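Local coordinates for hypothetical protein (Legionella pneumophila subsp. pneumophila, PDB 4KH9), which is of unknown function but binds calcium and is built of three domains of the DUF4785 family, at residues D27-T32 against A296-L301; I53-L58 against K141-K146; L86-P91 against L96-A101; L171-Q174 against K178-A181; R318-E323 against H327-T332. All coordinates share one frame; numbering follows the deposited sequence.

Contact 1: D27-T32 against A296-L301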
# COMPACT_ATOMS: atom_id res chain seq x y z
N ASP A 27 -0.83 22.95 20.88
CA ASP A 27 -0.37 21.88 21.75
C ASP A 27 1.12 21.80 21.71
O ASP A 27 1.75 22.25 20.75
CB ASP A 27 -0.96 20.52 21.34
CG ASP A 27 -2.45 20.41 21.54
OD1 ASP A 27 -2.88 20.30 22.71
OD2 ASP A 27 -3.17 20.35 20.53
N LYS A 28 1.67 21.24 22.78
CA LYS A 28 3.07 20.99 23.03
C LYS A 28 3.19 19.68 23.77
O LYS A 28 2.31 19.34 24.57
CB LYS A 28 3.71 22.13 23.87
CG LYS A 28 3.89 23.47 23.16
CD LYS A 28 4.57 24.56 24.02
CE LYS A 28 3.60 25.27 24.94
NZ LYS A 28 4.21 26.48 25.57
N TRP A 29 4.25 18.93 23.50
CA TRP A 29 4.49 17.69 24.22
C TRP A 29 5.96 17.41 24.26
O TRP A 29 6.71 17.79 23.36
CB TRP A 29 3.70 16.49 23.65
CG TRP A 29 3.91 16.17 22.20
CD1 TRP A 29 4.82 15.31 21.68
CD2 TRP A 29 3.09 16.61 21.11
NE1 TRP A 29 4.66 15.22 20.31
CE2 TRP A 29 3.59 16.00 19.94
CE3 TRP A 29 1.99 17.49 20.99
CZ2 TRP A 29 3.02 16.22 18.67
CZ3 TRP A 29 1.43 17.71 19.74
CH2 TRP A 29 1.96 17.10 18.60
N GLU A 30 6.37 16.72 25.33
CA GLU A 30 7.73 16.26 25.58
C GLU A 30 8.03 15.09 24.68
O GLU A 30 7.13 14.31 24.41
CB GLU A 30 7.89 15.82 27.06
CG GLU A 30 7.32 16.74 28.12
CD GLU A 30 6.89 16.04 29.41
OE1 GLU A 30 7.78 15.70 30.23
OE2 GLU A 30 5.67 15.89 29.62
N ILE A 31 9.29 14.93 24.26
CA ILE A 31 9.73 13.75 23.50
C ILE A 31 11.20 13.52 23.82
O ILE A 31 11.85 14.37 24.44
CB ILE A 31 9.45 13.75 21.98
CG1 ILE A 31 9.87 15.05 21.29
CG2 ILE A 31 7.99 13.32 21.66
CD1 ILE A 31 10.18 14.81 19.80
N THR A 32 11.72 12.36 23.41
CA THR A 32 13.12 11.99 23.62
C THR A 32 13.73 11.48 22.30
O THR A 32 12.99 11.12 21.40
CB THR A 32 13.25 10.94 24.73
OG1 THR A 32 12.21 9.96 24.60
CG2 THR A 32 13.24 11.56 26.11
N ALA A 296 -2.74 21.39 10.38
CA ALA A 296 -1.90 21.43 11.57
C ALA A 296 -0.48 21.64 11.19
O ALA A 296 0.05 20.93 10.34
CB ALA A 296 -2.04 20.16 12.39
N LEU A 297 0.13 22.64 11.78
CA LEU A 297 1.54 22.91 11.61
C LEU A 297 2.28 22.31 12.78
O LEU A 297 2.04 22.73 13.92
CB LEU A 297 1.78 24.41 11.50
CG LEU A 297 3.24 24.87 11.48
CD1 LEU A 297 3.99 24.30 10.27
CD2 LEU A 297 3.31 26.36 11.52
N GLN A 298 3.16 21.34 12.52
CA GLN A 298 3.92 20.66 13.57
C GLN A 298 5.40 20.93 13.41
O GLN A 298 5.90 20.89 12.29
CB GLN A 298 3.67 19.16 13.50
CG GLN A 298 3.88 18.46 14.82
CD GLN A 298 3.74 16.97 14.67
OE1 GLN A 298 4.74 16.23 14.67
NE2 GLN A 298 2.50 16.50 14.57
N SER A 299 6.10 21.20 14.53
CA SER A 299 7.54 21.49 14.58
C SER A 299 8.17 20.88 15.82
O SER A 299 7.48 20.66 16.81
CB SER A 299 7.79 22.98 14.57
OG SER A 299 9.16 23.27 14.31
N VAL A 300 9.46 20.60 15.76
CA VAL A 300 10.20 20.02 16.89
C VAL A 300 11.44 20.88 17.20
O VAL A 300 12.18 21.24 16.28
CB VAL A 300 10.58 18.52 16.65
CG1 VAL A 300 11.50 18.36 15.46
CG2 VAL A 300 11.20 17.89 17.89
N LEU A 301 11.63 21.21 18.47
CA LEU A 301 12.78 21.98 18.93
C LEU A 301 13.87 21.00 19.37
O LEU A 301 13.62 20.14 20.21
CB LEU A 301 12.41 22.94 20.07
CG LEU A 301 13.51 23.88 20.60
CD1 LEU A 301 13.77 25.01 19.63
CD2 LEU A 301 13.12 24.45 21.92
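The indole of Trp29 and the extended side chain of Gln298 are brought together by two quite different first torsions. In Trp29, CG sits between the backbone N and the carbonyl carbon (chi1 56°), which swings the six-membered part of the ring out over the sheet. In Gln298, CG is placed trans to the backbone N (chi1 -155°), and the rest of the chain runs straight to its amide. The two side chains cross at roughly a right angle, with ring and amide planes 76° apart. The amide nitrogen comes up at the ring edge, near its plane, with Gln298 NE2 4.1 Å from Trp29 CH2, so this is van der Waals contact and not a stack. The amide's polar needs are met by other residues: Gln298 OE1 is hydrogen-bonded to Tyr348 OH and NE2 to Gln317 OE1, which should hold the group in its present rotation.

Further along, Ile31 turns its outermost methyl onto a valine branch, and Ile31 CD1 lies 3.8 Å from Val300 CG2. These two side chains also cross at about a right angle. Both Trp29 and Ile31 rest on Thr315 of strand 312-322 as well.

That middle strand explains the distance between the backbones. Strand 25-29 bonds to it through Asp27 and Trp29, and strand 293-302 bonds to its other side, so the contact skips one strand. A strand from near the N terminus thus forms the edge of a sheet in the C-terminal domain, consistent with an immunoglobulin-like E-set beta sandwich.

Contact 2: I53-L58 against K141-K146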
# COMPACT_ATOMS: atom_id res chain seq x y z
N ILE A 53 -11.70 -14.98 -11.25
CA ILE A 53 -12.15 -15.93 -12.26
C ILE A 53 -13.68 -15.92 -12.32
O ILE A 53 -14.34 -15.63 -11.32
CB ILE A 53 -11.60 -17.38 -12.03
CG1 ILE A 53 -12.22 -18.02 -10.78
CG2 ILE A 53 -10.06 -17.44 -11.99
CD1 ILE A 53 -12.40 -19.38 -10.90
N SER A 54 -14.24 -16.26 -13.47
CA SER A 54 -15.68 -16.32 -13.62
C SER A 54 -16.18 -17.73 -13.48
O SER A 54 -15.40 -18.67 -13.58
CB SER A 54 -16.09 -15.76 -14.99
OG SER A 54 -15.66 -16.65 -16.01
N LEU A 55 -17.49 -17.88 -13.29
CA LEU A 55 -18.15 -19.17 -13.25
C LEU A 55 -17.96 -19.89 -14.62
O LEU A 55 -17.74 -21.09 -14.63
CB LEU A 55 -19.63 -18.93 -12.92
CG LEU A 55 -20.50 -20.15 -12.68
CD1 LEU A 55 -19.98 -21.02 -11.50
CD2 LEU A 55 -21.93 -19.73 -12.46
N GLU A 56 -17.93 -19.14 -15.74
CA GLU A 56 -17.68 -19.68 -17.09
C GLU A 56 -16.27 -20.31 -17.17
O GLU A 56 -16.10 -21.32 -17.83
CB GLU A 56 -17.84 -18.60 -18.20
CG GLU A 56 -19.27 -18.12 -18.44
CD GLU A 56 -19.84 -17.14 -17.43
OE1 GLU A 56 -19.10 -16.69 -16.52
OE2 GLU A 56 -21.04 -16.80 -17.55
N GLN A 57 -15.28 -19.70 -16.53
CA GLN A 57 -13.93 -20.26 -16.51
C GLN A 57 -13.90 -21.54 -15.64
O GLN A 57 -13.27 -22.52 -16.03
CB GLN A 57 -12.92 -19.22 -16.00
CG GLN A 57 -12.71 -18.04 -16.99
CD GLN A 57 -11.85 -16.93 -16.45
OE1 GLN A 57 -11.97 -16.53 -15.30
NE2 GLN A 57 -11.02 -16.34 -17.28
N LEU A 58 -14.59 -21.53 -14.49
CA LEU A 58 -14.70 -22.69 -13.60
C LEU A 58 -15.32 -23.88 -14.29
O LEU A 58 -14.93 -24.99 -14.01
CB LEU A 58 -15.53 -22.40 -12.35
CG LEU A 58 -14.87 -21.90 -11.09
CD1 LEU A 58 -15.94 -21.66 -9.99
CD2 LEU A 58 -13.76 -22.88 -10.56
N LYS A 141 -18.48 -28.64 -10.76
CA LYS A 141 -19.16 -29.90 -11.04
C LYS A 141 -20.37 -29.61 -11.97
O LYS A 141 -20.68 -30.38 -12.89
CB LYS A 141 -19.57 -30.56 -9.71
CG LYS A 141 -19.99 -32.01 -9.81
CD LYS A 141 -20.22 -32.65 -8.42
CE LYS A 141 -18.97 -32.77 -7.58
NZ LYS A 141 -19.22 -33.38 -6.24
N ASP A 142 -21.03 -28.46 -11.74
CA ASP A 142 -22.17 -27.98 -12.52
C ASP A 142 -22.26 -26.44 -12.42
O ASP A 142 -21.48 -25.83 -11.69
CB ASP A 142 -23.48 -28.63 -12.02
CG ASP A 142 -23.87 -28.27 -10.59
OD1 ASP A 142 -23.00 -27.74 -9.85
OD2 ASP A 142 -25.03 -28.51 -10.22
N ILE A 143 -23.18 -25.82 -13.14
CA ILE A 143 -23.40 -24.39 -13.01
C ILE A 143 -24.89 -24.20 -12.81
O ILE A 143 -25.68 -24.90 -13.42
CB ILE A 143 -22.82 -23.50 -14.16
CG1 ILE A 143 -23.41 -23.84 -15.55
CG2 ILE A 143 -21.29 -23.54 -14.18
CD1 ILE A 143 -23.03 -22.88 -16.71
N THR A 144 -25.28 -23.31 -11.90
CA THR A 144 -26.67 -22.97 -11.64
C THR A 144 -26.76 -21.43 -11.58
O THR A 144 -25.72 -20.79 -11.50
CB THR A 144 -27.23 -23.65 -10.35
OG1 THR A 144 -26.75 -22.95 -9.21
CG2 THR A 144 -26.92 -25.16 -10.25
N ASN A 145 -27.99 -20.88 -11.57
CA ASN A 145 -28.22 -19.43 -11.45
C ASN A 145 -28.13 -18.99 -9.97
O ASN A 145 -28.44 -17.84 -9.67
CB ASN A 145 -29.59 -19.06 -12.06
CG ASN A 145 -30.77 -19.82 -11.47
OD1 ASN A 145 -30.61 -20.69 -10.59
ND2 ASN A 145 -31.97 -19.53 -11.94
N LYS A 146 -27.71 -19.89 -9.06
CA LYS A 146 -27.57 -19.64 -7.61
C LYS A 146 -26.11 -19.39 -7.20
O LYS A 146 -25.84 -18.89 -6.10
CB LYS A 146 -28.12 -20.84 -6.81
CG LYS A 146 -29.66 -20.88 -6.76
CD LYS A 146 -30.22 -22.16 -6.08
CE LYS A 146 -29.95 -22.32 -4.58
NZ LYS A 146 -30.68 -21.31 -3.76
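Nearly all of this contact hangs on one side chain: Leu55, the first residue of helix 55-60, closes against Ile143 in a loop that has neither helix nor strand. Leu55 CG lies 3.8 Å from Ile143 CG2, and that same methyl is 3.9 Å from Leu55 CD1, so the isoleucine branch fits against the base of the leucine fork. The two side chains meet at a slant. With CG trans to the backbone N (chi1 -174°), the Leu55 fork extends toward the loop, and its other methyl, CD2, comes within 4.1 Å of the Thr144 carbonyl oxygen.

Both backbones are tied locally. Ser54 and Gln57 make a capping box at the start of the helix: Gln57 N donates to Ser54 OG at 3.1 Å, and Ser54 N donates back to Gln57 OE1 at 2.9 Å. On the loop side, Thr144 OG1 accepts from Lys146 N at 3.2 Å, an ST turn that begins at the contact's last touching residue.

Leu55 also packs on Tyr147, Pro84 and Tyr151, the last from strand 150-156. Helix 55-60 connects strand 48-54 of one sheet to strand 62-65 of another, while the loop holding Ile143 runs from strand 135-140 of the second sheet back to strand 150-156 of the first, so two connections between the same two sheets meet here.

Contact 3: L86-P91 against L96-A101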
# COMPACT_ATOMS: atom_id res chain seq x y z
N LEU A 86 -16.96 -28.28 -6.14
CA LEU A 86 -15.77 -28.21 -6.95
C LEU A 86 -15.03 -29.52 -7.08
O LEU A 86 -14.99 -30.34 -6.16
CB LEU A 86 -14.80 -27.14 -6.36
CG LEU A 86 -15.33 -25.65 -6.37
CD1 LEU A 86 -14.47 -24.76 -5.49
CD2 LEU A 86 -15.41 -25.06 -7.80
N LEU A 87 -14.37 -29.67 -8.23
CA LEU A 87 -13.50 -30.80 -8.56
C LEU A 87 -12.10 -30.29 -8.81
O LEU A 87 -11.92 -29.11 -9.17
CB LEU A 87 -14.01 -31.57 -9.80
CG LEU A 87 -15.44 -32.13 -9.75
CD1 LEU A 87 -15.92 -32.53 -11.14
CD2 LEU A 87 -15.54 -33.30 -8.79
N ILE A 88 -11.11 -31.16 -8.67
CA ILE A 88 -9.74 -30.79 -8.96
C ILE A 88 -9.04 -31.96 -9.68
O ILE A 88 -9.12 -33.13 -9.28
CB ILE A 88 -8.95 -30.31 -7.70
CG1 ILE A 88 -7.59 -29.66 -8.09
CG2 ILE A 88 -8.84 -31.40 -6.62
CD1 ILE A 88 -6.89 -28.80 -6.96
N LYS A 89 -8.37 -31.62 -10.76
CA LYS A 89 -7.60 -32.55 -11.55
C LYS A 89 -6.14 -32.35 -11.15
O LYS A 89 -5.63 -31.24 -11.19
CB LYS A 89 -7.87 -32.31 -13.04
CG LYS A 89 -7.54 -33.48 -13.95
CD LYS A 89 -7.94 -33.15 -15.37
CE LYS A 89 -7.87 -34.36 -16.28
NZ LYS A 89 -8.27 -34.02 -17.68
N THR A 90 -5.48 -33.41 -10.70
CA THR A 90 -4.08 -33.33 -10.26
C THR A 90 -3.15 -33.24 -11.48
O THR A 90 -3.62 -33.47 -12.61
CB THR A 90 -3.75 -34.55 -9.38
OG1 THR A 90 -3.80 -35.74 -10.19
CG2 THR A 90 -4.68 -34.68 -8.18
N PRO A 91 -1.83 -32.97 -11.31
CA PRO A 91 -0.94 -32.95 -12.48
C PRO A 91 -0.85 -34.34 -13.18
O PRO A 91 -0.48 -34.37 -14.35
CB PRO A 91 0.41 -32.52 -11.88
CG PRO A 91 0.05 -31.81 -10.58
CD PRO A 91 -1.07 -32.65 -10.08
N LEU A 96 -10.58 -35.48 -8.80
CA LEU A 96 -11.05 -35.69 -7.45
C LEU A 96 -12.06 -34.67 -6.97
O LEU A 96 -11.92 -33.49 -7.33
CB LEU A 96 -9.84 -35.60 -6.49
CG LEU A 96 -8.70 -36.58 -6.65
CD1 LEU A 96 -7.46 -36.05 -5.93
CD2 LEU A 96 -9.10 -37.96 -6.14
N PRO A 97 -12.99 -35.03 -6.04
CA PRO A 97 -13.76 -33.99 -5.34
C PRO A 97 -12.73 -33.10 -4.63
O PRO A 97 -11.72 -33.64 -4.17
CB PRO A 97 -14.66 -34.79 -4.39
CG PRO A 97 -14.65 -36.20 -4.94
CD PRO A 97 -13.25 -36.36 -5.44
N LEU A 98 -12.91 -31.77 -4.59
CA LEU A 98 -11.88 -30.87 -4.02
C LEU A 98 -11.39 -31.32 -2.62
O LEU A 98 -10.18 -31.36 -2.39
CB LEU A 98 -12.39 -29.42 -3.95
CG LEU A 98 -11.36 -28.33 -3.61
CD1 LEU A 98 -10.19 -28.30 -4.62
CD2 LEU A 98 -12.03 -26.95 -3.58
N LYS A 99 -12.32 -31.71 -1.74
CA LYS A 99 -12.03 -32.19 -0.38
C LYS A 99 -11.02 -33.35 -0.34
O LYS A 99 -10.24 -33.42 0.60
CB LYS A 99 -13.32 -32.65 0.32
CG LYS A 99 -14.12 -31.52 0.91
CD LYS A 99 -15.38 -32.06 1.53
CE LYS A 99 -16.40 -30.97 1.78
NZ LYS A 99 -17.74 -31.55 2.01
N GLU A 100 -11.02 -34.23 -1.38
CA GLU A 100 -10.11 -35.39 -1.46
C GLU A 100 -8.65 -35.00 -1.79
O GLU A 100 -7.76 -35.83 -1.62
CB GLU A 100 -10.63 -36.42 -2.47
CG GLU A 100 -11.87 -37.11 -1.92
CD GLU A 100 -12.39 -38.31 -2.67
OE1 GLU A 100 -11.61 -38.94 -3.42
OE2 GLU A 100 -13.58 -38.65 -2.47
N ALA A 101 -8.40 -33.75 -2.20
CA ALA A 101 -7.05 -33.23 -2.43
C ALA A 101 -6.45 -32.69 -1.13
O ALA A 101 -5.26 -32.38 -1.12
CB ALA A 101 -7.06 -32.13 -3.49
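The carbonyl oxygen of Leu96 is held by two groups of the facing strand: Ile88 N donates to it at 2.8 Å, and Leu87 CA adds a CH...O contact to Leu96 O at 3.4 Å. The return bond, Leu96 N to Ile88 O, is equally short at 2.8 Å, so Ile88 and Leu96 form an antiparallel hydrogen-bonded pair. Leu87 and Pro97 are the adjoining non-hydrogen-bonded pair, where the proline, having no N-H, forgoes no bond to strand 86-89. Beyond them Leu98 N reaches Leu86 O at 3.0 Å.

This is a beta hairpin, strands 86-89 and 95-97, at the edge of a small sheet in the N-terminal domain; strand 135-140 runs along its other side. After Pro97 the chain coils, with Glu100 N bonded to Pro97 O and Ala101 N to Leu98 O, and this turn folds back over the hairpin. Ala101 CB thereby comes to rest 3.7 Å from Ile88 CG2. With CG trans to its backbone N (chi1 -170°), Leu98 spreads its fork over two neighbours: CD1 lies 3.9 Å from Ile88 CB, and CD2 lies 3.8 Å from CD1 of Leu86, which runs alongside and points the same way. Leu86 and Leu98 also both touch Ile75 of strand 72-77. Near the hairpin turn, Thr90 CG2 packs 3.8 Å from Leu96 CD1, while Thr90 OG1 accepts from Gln94 N.

Contact 4: L171-Q174 against K178-A181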
# COMPACT_ATOMS: atom_id res chain seq x y z
N LEU A 171 7.67 6.09 -0.45
CA LEU A 171 6.53 5.63 0.35
C LEU A 171 5.39 6.57 0.21
O LEU A 171 4.24 6.20 0.42
CB LEU A 171 6.91 5.53 1.85
CG LEU A 171 7.85 4.43 2.30
CD1 LEU A 171 8.19 4.62 3.75
CD2 LEU A 171 7.21 3.09 2.20
N HIS A 172 5.73 7.84 -0.10
CA HIS A 172 4.77 8.92 -0.19
C HIS A 172 4.99 9.73 -1.45
O HIS A 172 6.12 10.07 -1.79
CB HIS A 172 4.85 9.85 1.05
CG HIS A 172 5.11 9.15 2.35
ND1 HIS A 172 4.09 8.60 3.10
CD2 HIS A 172 6.29 8.98 3.01
CE1 HIS A 172 4.67 8.05 4.16
NE2 HIS A 172 5.99 8.28 4.17
N TYR A 173 3.90 10.07 -2.11
CA TYR A 173 3.91 10.87 -3.33
C TYR A 173 2.86 11.96 -3.25
O TYR A 173 1.96 11.90 -2.42
CB TYR A 173 3.60 9.97 -4.55
CG TYR A 173 4.58 8.86 -4.83
CD1 TYR A 173 5.68 9.06 -5.65
CD2 TYR A 173 4.41 7.59 -4.27
CE1 TYR A 173 6.58 8.03 -5.94
CE2 TYR A 173 5.32 6.56 -4.52
CZ TYR A 173 6.40 6.79 -5.36
OH TYR A 173 7.26 5.78 -5.61
N GLN A 174 2.94 12.93 -4.15
CA GLN A 174 1.97 14.00 -4.26
C GLN A 174 1.59 14.20 -5.72
O GLN A 174 2.23 13.64 -6.62
CB GLN A 174 2.49 15.31 -3.64
CG GLN A 174 2.59 15.25 -2.12
CD GLN A 174 2.47 16.63 -1.47
OE1 GLN A 174 3.37 17.47 -1.58
NE2 GLN A 174 1.34 16.90 -0.80
N LYS A 178 6.12 11.52 -10.46
CA LYS A 178 6.32 10.32 -11.24
C LYS A 178 6.69 9.20 -10.28
O LYS A 178 7.64 9.32 -9.50
CB LYS A 178 7.39 10.51 -12.32
CG LYS A 178 7.56 9.26 -13.22
CD LYS A 178 7.91 9.63 -14.68
CE LYS A 178 9.28 10.27 -14.81
NZ LYS A 178 9.67 10.49 -16.23
N LEU A 179 5.92 8.12 -10.32
CA LEU A 179 6.18 6.94 -9.51
C LEU A 179 7.05 5.99 -10.33
O LEU A 179 6.77 5.78 -11.51
CB LEU A 179 4.85 6.25 -9.11
CG LEU A 179 4.96 4.97 -8.25
CD1 LEU A 179 3.76 4.84 -7.37
CD2 LEU A 179 5.01 3.73 -9.12
N LYS A 180 8.07 5.39 -9.71
CA LYS A 180 8.88 4.36 -10.34
C LYS A 180 8.78 3.07 -9.49
O LYS A 180 8.96 3.11 -8.28
CB LYS A 180 10.32 4.83 -10.52
CG LYS A 180 11.18 3.87 -11.33
CD LYS A 180 12.63 4.37 -11.29
CE LYS A 180 13.56 3.45 -12.02
NZ LYS A 180 14.99 3.80 -11.79
N ALA A 181 8.44 1.94 -10.13
CA ALA A 181 8.35 0.65 -9.46
C ALA A 181 9.38 -0.31 -10.02
O ALA A 181 9.78 -0.20 -11.18
CB ALA A 181 6.96 0.07 -9.62
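In the central domain, an E-set member, strand 172-174 and strand 178-186 belong to opposite halves of what looks like an immunoglobulin-like sandwich, and Tyr173 and Leu179 pack in the gap between them. The short strand runs parallel to strand 251-264, much as a split first strand does in such folds, whereas strand 178-186 pairs with 163-168 and 220-226. The axes of the two short segments come no nearer than 8.3 Å, at 148° to each other, so side chains rather than backbones make the join.

Leu179 lies across one face of the Tyr173 ring, the two side chains crossing at about a right angle. Leu179 CD1 makes an off-centre CH-pi contact, 4.1 Å from the Tyr173 ring centroid and 30° off the normal, and is 3.7 Å from Tyr173 CE2. Phe261 also meets the tyrosine, its ring nearly perpendicular.

The phenol end is fixed by Asp169: its OD1 is hydrogen-bonded to Tyr173 OH and also accepts from Lys180 N, so one carboxylate oxygen ties the ring to the facing strand. Held this way, Tyr173 OH sits just 3.6 Å from Leu179 CG.

Contact 5: R318-E323 against H327-T332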
# COMPACT_ATOMS: atom_id res chain seq x y z
N ARG A 318 0.29 23.66 15.98
CA ARG A 318 -0.76 24.67 15.78
C ARG A 318 -1.77 24.13 14.78
O ARG A 318 -1.42 23.92 13.62
CB ARG A 318 -0.14 26.00 15.28
CG ARG A 318 -1.17 27.09 14.85
CD ARG A 318 -1.97 27.72 15.99
NE ARG A 318 -1.09 28.43 16.93
CZ ARG A 318 -1.49 29.08 18.02
NH1 ARG A 318 -2.78 29.15 18.31
NH2 ARG A 318 -0.61 29.65 18.82
N ALA A 319 -3.00 23.90 15.22
CA ALA A 319 -4.09 23.40 14.36
C ALA A 319 -5.21 24.43 14.29
O ALA A 319 -5.65 24.93 15.32
CB ALA A 319 -4.61 22.06 14.89
N GLN A 320 -5.60 24.81 13.08
CA GLN A 320 -6.67 25.78 12.86
C GLN A 320 -7.36 25.56 11.52
O GLN A 320 -6.86 24.80 10.69
CB GLN A 320 -6.17 27.24 12.98
CG GLN A 320 -4.98 27.63 12.13
CD GLN A 320 -4.48 28.98 12.59
OE1 GLN A 320 -3.55 29.08 13.41
NE2 GLN A 320 -5.11 30.05 12.11
N TRP A 321 -8.53 26.19 11.35
CA TRP A 321 -9.29 26.16 10.10
C TRP A 321 -8.73 27.24 9.20
O TRP A 321 -8.60 28.39 9.66
CB TRP A 321 -10.78 26.38 10.35
CG TRP A 321 -11.57 26.46 9.07
CD1 TRP A 321 -11.90 27.58 8.36
CD2 TRP A 321 -12.10 25.34 8.34
NE1 TRP A 321 -12.59 27.23 7.22
CE2 TRP A 321 -12.73 25.86 7.19
CE3 TRP A 321 -12.16 23.96 8.58
CZ2 TRP A 321 -13.35 25.04 6.24
CZ3 TRP A 321 -12.78 23.14 7.66
CH2 TRP A 321 -13.39 23.69 6.51
N LEU A 322 -8.39 26.89 7.93
CA LEU A 322 -7.84 27.89 7.01
C LEU A 322 -8.61 27.93 5.70
O LEU A 322 -8.78 26.90 5.05
CB LEU A 322 -6.33 27.65 6.73
CG LEU A 322 -5.35 27.64 7.93
CD1 LEU A 322 -4.01 27.05 7.54
CD2 LEU A 322 -5.18 29.03 8.54
N GLU A 323 -9.06 29.11 5.30
CA GLU A 323 -9.75 29.31 4.02
C GLU A 323 -8.69 29.47 2.92
O GLU A 323 -7.54 29.79 3.27
CB GLU A 323 -10.66 30.57 4.09
CG GLU A 323 -11.92 30.41 4.93
CD GLU A 323 -13.00 29.53 4.34
OE1 GLU A 323 -13.11 29.45 3.09
OE2 GLU A 323 -13.79 28.96 5.13
N HIS A 327 -1.75 32.93 4.81
CA HIS A 327 -1.93 33.02 6.26
C HIS A 327 -0.59 32.98 7.00
O HIS A 327 0.41 32.52 6.44
CB HIS A 327 -2.80 31.87 6.79
CG HIS A 327 -4.15 31.73 6.16
ND1 HIS A 327 -5.25 32.36 6.69
CD2 HIS A 327 -4.53 30.99 5.09
CE1 HIS A 327 -6.26 32.01 5.92
NE2 HIS A 327 -5.88 31.20 4.93
N VAL A 328 -0.58 33.46 8.25
CA VAL A 328 0.60 33.42 9.10
C VAL A 328 0.22 32.55 10.32
O VAL A 328 -0.75 32.87 11.03
CB VAL A 328 1.15 34.82 9.49
CG1 VAL A 328 2.40 34.69 10.37
CG2 VAL A 328 1.47 35.66 8.25
N LEU A 329 0.91 31.43 10.49
CA LEU A 329 0.67 30.52 11.61
C LEU A 329 1.77 30.69 12.63
O LEU A 329 2.93 30.88 12.27
CB LEU A 329 0.58 29.06 11.15
CG LEU A 329 -0.81 28.52 10.85
CD1 LEU A 329 -1.52 29.31 9.73
CD2 LEU A 329 -0.73 27.08 10.45
N GLN A 330 1.40 30.66 13.89
CA GLN A 330 2.30 30.87 15.00
C GLN A 330 2.43 29.61 15.86
O GLN A 330 1.44 28.95 16.12
CB GLN A 330 1.73 32.03 15.84
CG GLN A 330 2.75 32.73 16.69
CD GLN A 330 2.09 33.72 17.61
OE1 GLN A 330 1.95 33.48 18.81
NE2 GLN A 330 1.60 34.83 17.06
N PHE A 331 3.64 29.27 16.29
CA PHE A 331 3.86 28.13 17.18
C PHE A 331 4.94 28.52 18.17
O PHE A 331 5.79 29.35 17.85
CB PHE A 331 4.19 26.82 16.44
CG PHE A 331 5.46 26.77 15.63
CD1 PHE A 331 5.48 27.21 14.31
CD2 PHE A 331 6.63 26.27 16.18
CE1 PHE A 331 6.65 27.15 13.55
CE2 PHE A 331 7.81 26.23 15.43
CZ PHE A 331 7.81 26.64 14.12
N THR A 332 4.86 27.96 19.38
CA THR A 332 5.72 28.30 20.51
C THR A 332 6.31 27.08 21.19
O THR A 332 5.67 26.03 21.26
CB THR A 332 4.86 29.08 21.56
OG1 THR A 332 4.10 30.10 20.93
CG2 THR A 332 5.69 29.69 22.69
O HOH W 1 -1.74 30.83 14.50
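Arg318 and His327 each donate to a backbone carbonyl of the opposite segment. Arg318 NE reaches Gln330 O at 2.7 Å, with an N-H...O angle of 159° and the oxygen at the edge of the guanidinium, near its plane; two bends in the arginine chain, at chi2 and chi3, curl the group back onto that oxygen. Its NH1 goes to Asn24 OD1. The other backbone group of Gln330 is served by water: Gln330 N donates to the water at 3.2 Å, and the water donates to Gln320 OE1 at 2.7 Å. Side chain and solvent thus satisfy on Gln330 what a neighbouring strand otherwise would.

At the other end, His327 NE2 donates to Glu323 O at 2.7 Å, nearly in the ring plane, so NE2 carries a hydrogen. Glu323 uses its carboxylate within its own segment, where OE2 accepts from Trp321 NE1 at 3.0 Å from above the carboxylate plane. Trp321 is further engaged by Arg22 in a cation-pi contact.

Between these polar ends, Leu322 CD2 lies over the His327 ring face, 3.8 Å from the centroid and 14° off its normal, and meets Leu329 CD1 tip to tip at 3.9 Å.

Strands 312-322 and 325-333 follow each other in the chain but belong to different sheets, their segments running at 150° to each other; such a crossing from sheet to sheet fits the immunoglobulin-like sandwich of an E-set domain.

In the fold
From the N terminus the chain first lays down residues 27-32, whose partners arrive only at 296-301, so contact 1 closes a loop that holds contacts 2, 3 and 4. Within it, contact 2 closes the stretch from 53-58 to 141-146, and contact 3 nests inside that; the two touch where Leu58 packs on Leu86 and Lys141 on Leu87. Contact 4 follows in series in the central domain, about 28 Å from contact 1 between centres. Contact 5 opens after contact 1 has closed and joins consecutive strands of the C-terminal domain's two sheets; the two meet directly, Leu297 and Ser299 packing on Phe331. Contact 1 therefore ties the chain's beginning into the C-terminal domain.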